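Local coordinates for protein exopolygalacturonate lyase (Vibrio vulnificus, PDB 5A29) that probably cleaves pectic polysaccharides by beta-elimination as a manganese-binding family 2 polysaccharide lyase, at residues S98-E102 / D529-K535. Residues are numbered along the deposited sequence; the frame is centred on the assembly and turned at random.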
# COMPACT_ATOMS: atom_id res chain seq x y z
N SER A 98 3.75 -21.41 -8.51
CA SER A 98 4.80 -22.20 -9.18
C SER A 98 5.91 -22.57 -8.20
O SER A 98 6.48 -23.69 -8.27
CB SER A 98 5.41 -21.49 -10.41
OG SER A 98 4.54 -21.60 -11.49
N VAL A 99 6.26 -21.67 -7.28
CA VAL A 99 7.30 -22.01 -6.29
C VAL A 99 6.85 -23.20 -5.43
O VAL A 99 7.62 -24.16 -5.18
CB VAL A 99 7.60 -20.80 -5.33
CG1 VAL A 99 8.33 -21.22 -4.05
CG2 VAL A 99 8.37 -19.73 -6.06
N VAL A 100 5.62 -23.15 -4.93
CA VAL A 100 5.26 -24.16 -3.93
C VAL A 100 4.89 -25.50 -4.58
O VAL A 100 4.96 -26.52 -3.95
CB VAL A 100 4.15 -23.75 -2.94
CG1 VAL A 100 4.59 -22.50 -2.16
CG2 VAL A 100 2.79 -23.57 -3.56
N THR A 101 4.39 -25.44 -5.80
CA THR A 101 3.98 -26.67 -6.47
C THR A 101 5.09 -27.29 -7.32
O THR A 101 4.96 -28.43 -7.72
CB THR A 101 2.73 -26.53 -7.34
OG1 THR A 101 3.00 -25.63 -8.39
CG2 THR A 101 1.47 -26.12 -6.54
N GLU A 102 6.16 -26.54 -7.61
CA GLU A 102 7.20 -26.93 -8.58
C GLU A 102 6.61 -27.15 -9.95
O GLU A 102 7.13 -27.95 -10.71
CB GLU A 102 7.87 -28.24 -8.13
CG GLU A 102 8.34 -28.23 -6.70
CD GLU A 102 9.63 -27.49 -6.55
OE1 GLU A 102 10.12 -26.88 -7.54
OE2 GLU A 102 10.18 -27.54 -5.44
N ASP A 529 2.34 -22.11 2.90
CA ASP A 529 2.68 -23.43 2.29
C ASP A 529 4.18 -23.47 1.98
O ASP A 529 4.84 -24.51 2.15
CB ASP A 529 1.98 -23.57 0.97
CG ASP A 529 1.96 -25.01 0.51
OD1 ASP A 529 1.44 -25.88 1.28
OD2 ASP A 529 2.44 -25.22 -0.62
N ALA A 530 4.72 -22.36 1.44
CA ALA A 530 6.17 -22.30 1.22
C ALA A 530 6.96 -22.55 2.50
O ALA A 530 7.99 -23.25 2.47
CB ALA A 530 6.54 -20.95 0.56
N THR A 531 6.50 -22.02 3.64
CA THR A 531 7.22 -22.10 4.89
C THR A 531 7.16 -23.58 5.32
O THR A 531 8.13 -24.10 5.86
CB THR A 531 6.58 -21.20 6.00
OG1 THR A 531 6.61 -19.82 5.60
CG2 THR A 531 7.32 -21.27 7.28
N LEU A 532 6.01 -24.23 5.17
CA LEU A 532 5.94 -25.69 5.49
C LEU A 532 6.89 -26.53 4.63
O LEU A 532 7.32 -27.61 5.07
CB LEU A 532 4.48 -26.21 5.33
CG LEU A 532 3.44 -25.54 6.23
CD1 LEU A 532 1.96 -26.06 6.00
CD2 LEU A 532 3.78 -25.70 7.70
N LYS A 533 7.22 -26.07 3.42
CA LYS A 533 8.07 -26.78 2.49
C LYS A 533 9.51 -26.21 2.54
O LYS A 533 10.32 -26.52 1.71
CB LYS A 533 7.51 -26.73 1.08
CG LYS A 533 6.17 -27.45 0.98
CD LYS A 533 5.47 -27.08 -0.33
CE LYS A 533 4.31 -28.07 -0.45
NZ LYS A 533 3.44 -27.61 -1.56
N GLY A 534 9.82 -25.42 3.56
CA GLY A 534 11.16 -24.77 3.70
C GLY A 534 11.57 -23.85 2.57
O GLY A 534 12.75 -23.73 2.30
N LYS A 535 10.63 -23.18 1.89
CA LYS A 535 10.95 -22.30 0.75
C LYS A 535 10.52 -20.80 0.95
O LYS A 535 10.25 -20.12 -0.02
CB LYS A 535 10.25 -22.78 -0.53
CG LYS A 535 10.45 -24.22 -0.94
CD LYS A 535 9.34 -24.52 -1.92
CE LYS A 535 9.26 -25.95 -2.41
NZ LYS A 535 9.96 -26.03 -3.71
O HOH W 1 10.27 -24.26 -6.21
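Val-100 and Val-99 each offer a backbone carbonyl at the end of helix 88-101, and each oxygen receives a lysine from the turn that follows helix 521-532. Lys-533 reaches over with a nearly straight chain, its NZ 3.0 Å from Val-100 O and approaching from above the carbonyl plane, some 42° off it. Lys-533 NZ also makes a salt bridge with Asp-529 OD2 at 2.8 Å, met on the syn side of the carboxylate, while OD1 of Asp-529 is hydrogen-bonded to Tyr-25 OH. Asp-529, its CG turned anti to the backbone N (chi1 -164°), carries OD2 up against Val-100, 3.2 Å from Val-100 CB. Beside these polar groups, Val-100 CG1 packs on Ala-530 CB at 3.7 Å. The contact joins the C-terminal ends of two helices, away from the manganese and tartrate sites. A Schellman motif ends helix 521-532: Lys-535 N bonds to Ala-530 O and Gly-534 N, at positive phi, to Thr-531 O; the turn sends Lys-535 back toward helix 88-101. Lys-535 CD passes Val-99 CG1 at 4.1 Å before the chain bends at its last torsion (chi4 -97°). Lys-535 NZ gives Val-99 O a weak bond of 3.3 Å; its salt bridge with Glu-102 OE2 is modelled too short (2.3 Å) for the exact geometry to be trusted. One water joins Lys-535 NZ, Val-99 O and Glu-102 OE1, donating to both oxygens.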